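Local structure of amidase, hydantoinase/carbamoylase family (Burkholderia vietnamiensis, 5I4M) at residues Ile225-Asp230 and Ala354-Val359; Asp268-Ile273 and Ala321-Gly326; Pro311-Leu316 and Tyr345-Ala350. The protein probably hydrolyses N-carbamoyl-L-amino acids, as a two-zinc amidase of the peptidase M20 family. All blocks are in the same frame, centred on the assembly; numbering follows the deposited sequence.

Contact 1: Ile225-Asp230 and Ala354-Val359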
loop_
_atom_site.group_PDB
_atom_site.type_symbol
_atom_site.label_atom_id
_atom_site.label_comp_id
_atom_site.label_asym_id
_atom_site.label_seq_id
_atom_site.Cartn_x
_atom_site.Cartn_y
_atom_site.Cartn_z
ATOM N N ILE A 225 12.479 -19.048 -32.577
ATOM C CA ILE A 225 13.430 -19.383 -31.519
ATOM C C ILE A 225 14.321 -18.177 -31.256
ATOM O O ILE A 225 14.830 -17.557 -32.195
ATOM C CB ILE A 225 14.282 -20.612 -31.899
ATOM C CG1 ILE A 225 13.398 -21.850 -32.083
ATOM C CG2 ILE A 225 15.368 -20.888 -30.843
ATOM C CD1 ILE A 225 12.736 -22.297 -30.794
ATOM N N GLY A 226 14.509 -17.844 -29.977
ATOM C CA GLY A 226 15.542 -16.929 -29.569
ATOM C C GLY A 226 16.756 -17.690 -29.081
ATOM O O GLY A 226 16.688 -18.421 -28.090
ATOM N N VAL A 227 17.871 -17.513 -29.786
ATOM C CA VAL A 227 19.159 -18.064 -29.378
ATOM C C VAL A 227 19.747 -17.073 -28.378
ATOM O O VAL A 227 20.295 -16.034 -28.758
ATOM C CB VAL A 227 20.082 -18.299 -30.578
ATOM C CG1 VAL A 227 21.427 -18.855 -30.132
ATOM C CG2 VAL A 227 19.418 -19.267 -31.562
ATOM N N VAL A 228 19.589 -17.357 -27.089
ATOM C CA VAL A 228 19.932 -16.368 -26.071
ATOM C C VAL A 228 21.439 -16.367 -25.874
ATOM O O VAL A 228 22.021 -17.380 -25.467
ATOM C CB VAL A 228 19.215 -16.651 -24.748
ATOM C CG1 VAL A 228 19.474 -15.500 -23.769
ATOM C CG2 VAL A 228 17.713 -16.837 -24.973
ATOM N N THR A 229 22.066 -15.220 -26.127
ATOM C CA THR A 229 23.515 -15.088 -26.055
ATOM C C THR A 229 23.993 -14.406 -24.788
ATOM O O THR A 229 25.138 -14.621 -24.382
ATOM C CB THR A 229 24.038 -14.280 -27.247
ATOM O OG1 THR A 229 23.470 -12.965 -27.202
ATOM C CG2 THR A 229 23.654 -14.952 -28.561
ATOM N N ASP A 230 23.147 -13.578 -24.178
ATOM C CA ASP A 230 23.506 -12.750 -23.035
ATOM C C ASP A 230 22.262 -12.530 -22.191
ATOM O O ASP A 230 21.136 -12.763 -22.633
ATOM C CB ASP A 230 24.060 -11.387 -23.465
ATOM C CG ASP A 230 25.284 -11.495 -24.341
ATOM O OD1 ASP A 230 25.124 -11.655 -25.574
ATOM O OD2 ASP A 230 26.409 -11.381 -23.800
ATOM N N ALA A 354 29.695 -22.529 -26.663
ATOM C CA ALA A 354 29.342 -23.851 -27.178
ATOM C C ALA A 354 27.879 -24.176 -26.901
ATOM O O ALA A 354 27.204 -24.798 -27.734
ATOM C CB ALA A 354 30.247 -24.923 -26.575
ATOM N N CYS A 355 27.371 -23.769 -25.737
ATOM C CA CYS A 355 25.954 -23.960 -25.459
ATOM C C CYS A 355 25.100 -23.164 -26.436
ATOM O O CYS A 355 24.096 -23.668 -26.956
ATOM C CB CYS A 355 25.644 -23.560 -24.014
ATOM S SG CYS A 355 26.272 -24.748 -22.798
ATOM N N VAL A 356 25.472 -21.910 -26.680
ATOM C CA VAL A 356 24.735 -21.091 -27.638
ATOM C C VAL A 356 24.729 -21.760 -29.010
ATOM O O VAL A 356 23.695 -21.827 -29.684
ATOM C CB VAL A 356 25.340 -19.674 -27.689
ATOM C CG1 VAL A 356 24.812 -18.894 -28.884
ATOM C CG2 VAL A 356 25.058 -18.921 -26.382
ATOM N N ALA A 357 25.880 -22.282 -29.435
ATOM C CA ALA A 357 25.958 -22.951 -30.728
ATOM C C ALA A 357 25.058 -24.179 -30.779
ATOM O O ALA A 357 24.461 -24.477 -31.820
ATOM C CB ALA A 357 27.404 -23.342 -31.025
ATOM N N ALA A 358 24.957 -24.908 -29.662
ATOM C CA ALA A 358 24.099 -26.089 -29.618
ATOM C C ALA A 358 22.633 -25.710 -29.772
ATOM O O ALA A 358 21.866 -26.439 -30.407
ATOM C CB ALA A 358 24.316 -26.862 -28.316
ATOM N N VAL A 359 22.230 -24.581 -29.180
ATOM C CA VAL A 359 20.859 -24.094 -29.320
ATOM C C VAL A 359 20.584 -23.688 -30.764
ATOM O O VAL A 359 19.551 -24.047 -31.348
ATOM C CB VAL A 359 20.614 -22.929 -28.345
ATOM C CG1 VAL A 359 19.276 -22.265 -28.612
ATOM C CG2 VAL A 359 20.683 -23.430 -26.904
#
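Val-227 and Val-356 meet through their CG1 methyls, 3.6 Å apart. The contact lays helix 353-365 against strand 225-242 in the alpha/beta part of the M20 fold that carries the zinc ions. The two short segments run almost antiparallel, at 173°, and their axes come within 8.1 Å. Val-356 grips the strand with both methyls. Val-356 CG1 stands anti to the backbone N (chi1 167°) and also reaches Thr-229 CG2 at 4.1 Å. Val-356 CG2 rests on the backbone, 3.5 Å from Val-228 O. One turn further along the helix, Val-359 CG1 lies 4.2 Å from Val-227 CG2. The side-chain contacts are apolar, and four of the five touching residues are buried.

Around this, strand 225-242 is flanked by strands 370-375 and 390-395. Val-227 pairs by its backbone with Arg-371 and Ile-373, and Gly-226 pairs with Phe-394. Helix 411-429 packs on Val-359 through Val-420 and Ala-424. The side chain of Val-228 packs on Met-392 and Phe-394, and lies about 7 Å from the side chain of His-211, a zinc ligand. At the end of the segment, Thr-229 OG1 donates to Asp-230 OD1 at 2.7 Å, arriving on the anti side and 23° out of the carboxylate plane.

Contact 2: Asp268-Ile273 and Ala321-Gly326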
loop_
_atom_site.group_PDB
_atom_site.type_symbol
_atom_site.label_atom_id
_atom_site.label_comp_id
_atom_site.label_asym_id
_atom_site.label_seq_id
_atom_site.Cartn_x
_atom_site.Cartn_y
_atom_site.Cartn_z
ATOM N N ASP A 268 9.015 9.381 -10.398
ATOM C CA ASP A 268 9.224 10.138 -11.629
ATOM C C ASP A 268 10.696 10.151 -12.021
ATOM O O ASP A 268 11.033 9.991 -13.201
ATOM C CB ASP A 268 8.695 11.563 -11.440
ATOM C CG ASP A 268 8.140 12.170 -12.717
ATOM O OD1 ASP A 268 7.885 11.428 -13.687
ATOM O OD2 ASP A 268 7.936 13.402 -12.735
ATOM N N LEU A 269 11.586 10.331 -11.044
ATOM C CA LEU A 269 13.019 10.301 -11.321
ATOM C C LEU A 269 13.456 8.946 -11.871
ATOM O O LEU A 269 14.249 8.875 -12.818
ATOM C CB LEU A 269 13.798 10.634 -10.047
ATOM C CG LEU A 269 15.310 10.393 -10.093
ATOM C CD1 LEU A 269 15.963 11.360 -11.048
ATOM C CD2 LEU A 269 15.911 10.502 -8.696
ATOM N N VAL A 270 12.962 7.860 -11.278
ATOM C CA VAL A 270 13.318 6.520 -11.741
ATOM C C VAL A 270 12.933 6.344 -13.202
ATOM O O VAL A 270 13.715 5.831 -14.013
ATOM C CB VAL A 270 12.655 5.459 -10.848
ATOM C CG1 VAL A 270 12.622 4.084 -11.534
ATOM C CG2 VAL A 270 13.376 5.388 -9.518
ATOM N N ASN A 271 11.720 6.774 -13.561
ATOM C CA ASN A 271 11.298 6.708 -14.956
ATOM C C ASN A 271 12.213 7.550 -15.832
ATOM O O ASN A 271 12.663 7.104 -16.896
ATOM C CB ASN A 271 9.847 7.168 -15.080
ATOM C CG ASN A 271 9.324 7.088 -16.505
ATOM O OD1 ASN A 271 8.964 6.010 -16.996
ATOM N ND2 ASN A 271 9.267 8.226 -17.171
ATOM N N ARG A 272 12.533 8.764 -15.380
ATOM C CA ARG A 272 13.422 9.619 -16.156
ATOM C C ARG A 272 14.769 8.942 -16.385
ATOM O O ARG A 272 15.319 8.980 -17.495
ATOM C CB ARG A 272 13.602 10.953 -15.433
ATOM C CG ARG A 272 14.357 11.993 -16.208
ATOM C CD ARG A 272 13.477 12.560 -17.289
ATOM N NE ARG A 272 13.756 11.987 -18.599
ATOM C CZ ARG A 272 12.869 11.937 -19.588
ATOM N NH1 ARG A 272 13.207 11.407 -20.755
ATOM N NH2 ARG A 272 11.637 12.401 -19.401
ATOM N N ILE A 273 15.314 8.311 -15.345
ATOM C CA ILE A 273 16.600 7.627 -15.483
ATOM C C ILE A 273 16.494 6.492 -16.495
ATOM O O ILE A 273 17.388 6.299 -17.329
ATOM C CB ILE A 273 17.086 7.143 -14.106
ATOM C CG1 ILE A 273 17.500 8.358 -13.276
ATOM C CG2 ILE A 273 18.223 6.119 -14.252
ATOM C CD1 ILE A 273 17.866 8.051 -11.832
ATOM N N ALA A 321 24.318 5.660 -9.886
ATOM C CA ALA A 321 24.820 6.909 -9.323
ATOM C C ALA A 321 23.785 8.020 -9.454
ATOM O O ALA A 321 23.633 8.849 -8.547
ATOM C CB ALA A 321 26.138 7.304 -9.998
ATOM N N ALA A 322 23.038 8.024 -10.562
ATOM C CA ALA A 322 22.013 9.042 -10.775
ATOM C C ALA A 322 20.871 8.883 -9.790
ATOM O O ALA A 322 20.332 9.879 -9.293
ATOM C CB ALA A 322 21.491 8.977 -12.212
ATOM N N LEU A 323 20.477 7.640 -9.500
ATOM C CA LEU A 323 19.449 7.420 -8.486
ATOM C C LEU A 323 19.906 7.931 -7.123
ATOM O O LEU A 323 19.168 8.644 -6.437
ATOM C CB LEU A 323 19.089 5.939 -8.403
ATOM C CG LEU A 323 18.107 5.603 -7.270
ATOM C CD1 LEU A 323 16.716 6.079 -7.621
ATOM C CD2 LEU A 323 18.102 4.103 -6.981
ATOM N N ARG A 324 21.121 7.558 -6.699
ATOM C CA ARG A 324 21.551 7.928 -5.353
ATOM C C ARG A 324 21.655 9.439 -5.210
ATOM O O ARG A 324 21.265 10.006 -4.182
ATOM C CB ARG A 324 22.880 7.256 -5.018
ATOM C CG ARG A 324 22.755 5.741 -4.917
ATOM C CD ARG A 324 24.117 5.094 -4.801
ATOM N NE ARG A 324 24.038 3.636 -4.843
ATOM C CZ ARG A 324 23.977 2.873 -3.763
ATOM N NH1 ARG A 324 23.970 3.434 -2.561
ATOM N NH2 ARG A 324 23.930 1.556 -3.885
ATOM N N ASP A 325 22.147 10.105 -6.250
ATOM C CA ASP A 325 22.242 11.561 -6.238
ATOM C C ASP A 325 20.860 12.203 -6.219
ATOM O O ASP A 325 20.601 13.128 -5.436
ATOM C CB ASP A 325 23.033 12.023 -7.462
ATOM C CG ASP A 325 23.194 13.521 -7.515
ATOM O OD1 ASP A 325 23.822 14.078 -6.593
ATOM O OD2 ASP A 325 22.703 14.140 -8.483
ATOM N N GLY A 326 19.956 11.726 -7.078
ATOM C CA GLY A 326 18.647 12.347 -7.168
ATOM C C GLY A 326 17.806 12.101 -5.931
ATOM O O GLY A 326 17.029 12.965 -5.516
#
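Ile-273 reaches across to the backbone between Ala-322 and Leu-323. From CB, chi1 of -71° turns CG1 anti to the carbonyl carbon. Ile-273 CG1 passes the Ala-322 CB methyl at 4.2 Å. A chi2 of 174° then extends CD1 away from CA. CD1 makes the closest approach of this side chain. Ile-273 CD1 lies 3.8 Å from Ala-322 CB. It also comes to the peptide that follows, with Ile-273 CD1 3.5 Å from Leu-323 N. The last is a packing contact of a methyl on a peptide.

The two helices run roughly antiparallel, at 154°, with segment axes 10.3 Å apart. They are helices 259-276 and 313-334 of the M20 dimerisation domain. In this family the domain is an alpha/beta unit with two helices lying on one face of an antiparallel sheet. Val-270 and Leu-323 serve the sheet side, and both pack on Val-306. Between the helices they lie side by side and point the same way, with Val-270 CG2 3.9 Å from Leu-323 CD1.

Asp-268 forms a salt bridge with Arg-265 of the second subunit, so helix 259-276 also takes part in the dimer. One turn before Ile-273, Leu-269 turns toward Gly-326. Glycine has no side chain there, and the Leu-269 CD2 methyl settles on bare backbone, 3.6 Å from Gly-326 CA.

Contact 3: Pro311-Leu316 and Tyr345-Ala350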
loop_
_atom_site.group_PDB
_atom_site.type_symbol
_atom_site.label_atom_id
_atom_site.label_comp_id
_atom_site.label_asym_id
_atom_site.label_seq_id
_atom_site.Cartn_x
_atom_site.Cartn_y
_atom_site.Cartn_z
ATOM N N PRO A 311 21.934 -3.738 -20.369
ATOM C CA PRO A 311 22.876 -4.756 -20.862
ATOM C C PRO A 311 24.334 -4.374 -20.708
ATOM O O PRO A 311 25.199 -5.223 -20.952
ATOM C CB PRO A 311 22.514 -4.883 -22.346
ATOM C CG PRO A 311 21.871 -3.544 -22.685
ATOM C CD PRO A 311 21.096 -3.193 -21.455
ATOM N N ASP A 312 24.636 -3.132 -20.351
ATOM C CA ASP A 312 26.009 -2.676 -20.191
ATOM C C ASP A 312 26.248 -2.315 -18.732
ATOM O O ASP A 312 25.540 -1.468 -18.180
ATOM C CB ASP A 312 26.295 -1.486 -21.103
ATOM C CG ASP A 312 27.717 -1.016 -20.982
ATOM O OD1 ASP A 312 28.015 -0.325 -19.993
ATOM O OD2 ASP A 312 28.541 -1.355 -21.857
ATOM N N ASP A 313 27.259 -2.941 -18.118
ATOM C CA ASP A 313 27.499 -2.745 -16.687
ATOM C C ASP A 313 27.815 -1.287 -16.360
ATOM O O ASP A 313 27.374 -0.760 -15.331
ATOM C CB ASP A 313 28.637 -3.661 -16.221
ATOM C CG ASP A 313 28.655 -3.860 -14.711
ATOM O OD1 ASP A 313 27.581 -4.095 -14.120
ATOM O OD2 ASP A 313 29.746 -3.765 -14.108
ATOM N N ALA A 314 28.570 -0.611 -17.228
ATOM C CA ALA A 314 28.927 0.781 -16.960
ATOM C C ALA A 314 27.702 1.690 -17.005
ATOM O O ALA A 314 27.591 2.633 -16.209
ATOM C CB ALA A 314 29.986 1.257 -17.957
ATOM N N VAL A 315 26.786 1.446 -17.944
ATOM C CA VAL A 315 25.574 2.257 -18.004
ATOM C C VAL A 315 24.687 1.972 -16.804
ATOM O O VAL A 315 24.069 2.882 -16.238
ATOM C CB VAL A 315 24.825 2.011 -19.325
ATOM C CG1 VAL A 315 23.564 2.855 -19.370
ATOM C CG2 VAL A 315 25.737 2.340 -20.499
ATOM N N LEU A 316 24.603 0.706 -16.399
ATOM C CA LEU A 316 23.834 0.375 -15.204
ATOM C C LEU A 316 24.433 1.050 -13.975
ATOM O O LEU A 316 23.699 1.492 -13.091
ATOM C CB LEU A 316 23.769 -1.143 -15.028
ATOM C CG LEU A 316 23.017 -1.740 -13.840
ATOM C CD1 LEU A 316 21.558 -1.308 -13.876
ATOM C CD2 LEU A 316 23.128 -3.263 -13.877
ATOM N N TYR A 345 22.312 -7.118 -7.056
ATOM C CA TYR A 345 23.084 -6.665 -8.209
ATOM C C TYR A 345 23.749 -7.870 -8.858
ATOM O O TYR A 345 24.343 -8.698 -8.164
ATOM C CB TYR A 345 24.141 -5.628 -7.799
ATOM C CG TYR A 345 25.233 -5.428 -8.840
ATOM C CD1 TYR A 345 24.924 -5.073 -10.148
ATOM C CD2 TYR A 345 26.574 -5.588 -8.508
ATOM C CE1 TYR A 345 25.941 -4.898 -11.113
ATOM C CE2 TYR A 345 27.578 -5.413 -9.454
ATOM C CZ TYR A 345 27.257 -5.071 -10.754
ATOM O OH TYR A 345 28.266 -4.897 -11.692
ATOM N N TYR A 346 23.632 -7.976 -10.180
ATOM C CA TYR A 346 24.539 -8.827 -10.935
ATOM C C TYR A 346 24.844 -8.173 -12.271
ATOM O O TYR A 346 23.990 -7.500 -12.862
ATOM C CB TYR A 346 23.983 -10.249 -11.132
ATOM C CG TYR A 346 22.725 -10.381 -11.959
ATOM C CD1 TYR A 346 22.793 -10.560 -13.343
ATOM C CD2 TYR A 346 21.467 -10.370 -11.353
ATOM C CE1 TYR A 346 21.644 -10.706 -14.109
ATOM C CE2 TYR A 346 20.310 -10.517 -12.109
ATOM C CZ TYR A 346 20.404 -10.679 -13.475
ATOM O OH TYR A 346 19.250 -10.824 -14.209
ATOM N N ALA A 347 26.078 -8.348 -12.715
ATOM C CA ALA A 347 26.512 -7.768 -13.966
ATOM C C ALA A 347 25.866 -8.503 -15.137
ATOM O O ALA A 347 25.505 -9.680 -15.017
ATOM C CB ALA A 347 28.028 -7.848 -14.079
ATOM N N PRO A 348 25.706 -7.830 -16.278
ATOM C CA PRO A 348 25.344 -8.542 -17.511
ATOM C C PRO A 348 26.285 -9.717 -17.718
ATOM O O PRO A 348 27.475 -9.657 -17.380
ATOM C CB PRO A 348 25.533 -7.485 -18.606
ATOM C CG PRO A 348 25.493 -6.161 -17.891
ATOM C CD PRO A 348 26.067 -6.424 -16.532
ATOM N N ILE A 349 25.759 -10.802 -18.255
ATOM C CA ILE A 349 26.553 -12.017 -18.374
ATOM C C ILE A 349 26.373 -12.588 -19.770
ATOM O O ILE A 349 25.278 -12.536 -20.340
ATOM C CB ILE A 349 26.190 -13.039 -17.273
ATOM C CG1 ILE A 349 27.110 -14.263 -17.338
ATOM C CG2 ILE A 349 24.728 -13.445 -17.350
ATOM C CD1 ILE A 349 27.191 -15.003 -16.020
ATOM N N ALA A 350 27.468 -13.087 -20.335
ATOM C CA ALA A 350 27.458 -13.749 -21.630
ATOM C C ALA A 350 27.323 -15.248 -21.412
ATOM O O ALA A 350 27.998 -15.823 -20.552
ATOM C CB ALA A 350 28.741 -13.430 -22.405
#
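Asp-313 and Tyr-345 both hold CG anti to the backbone N (chi1 -161° and 163°), and their polar groups meet. Tyr-345 OH donates to Asp-313 OD1 at 2.6 Å, on the syn lone pair. The carboxylate is nearly coplanar with the ring, at 14°, and OD1 sits at the ring edge. Leu-316 CD2 lies at the same ring's edge, 4.3 Å from Tyr-345 CE1. Arg-235 makes a cation-pi contact with this ring.

Pro-348 has the largest buried area of the contact. Pro-348 CG lies 3.2 Å from Pro-311 O. Pro-348 CD packs on Asp-313 CB. Ala-347 CB adds a contact to Asp-313 OD1 at 3.8 Å.

Asp-312 N-caps helix 313-334. Its OD1 accepts from Val-315 N through the anti lone pair, and weakly from Ala-314 N. The helix start may also help stabilise a negative charge on Asp-313, in the first turn.

The Tyr-346 side chain leaves the backbone away from segment 311-316, and its OH is hydrogen-bonded to NE2 of Gln-234, which binds 3-phosphoglycerate. The contact thus joins an N-capped helix start to the end of strand 337-350, close to the ligand pocket, where the dimerisation domain of an M20 enzyme probably meets its zinc-binding domain.

In the fold
Contacts 1 and 2 are buried and apolar, but their centres lie 34 Å apart. Contact 1 sets a helix on a strand in the zinc-binding part. Contact 2 pairs two helices of the dimerisation part, beside the second subunit. Contact 3 is only partly buried. It alone has a side-chain hydrogen bond between its segments. It shares helix 313-334 with contact 2, and their nearest atoms are about 5 Å apart. It touches contact 1 where Asp-230 packs on Ile-349 and Ala-350. Strands 225-242 and 337-350 are neighbours in a sheet, and helix 353-365 follows the latter in the chain. Contact 3 therefore stands between the other two.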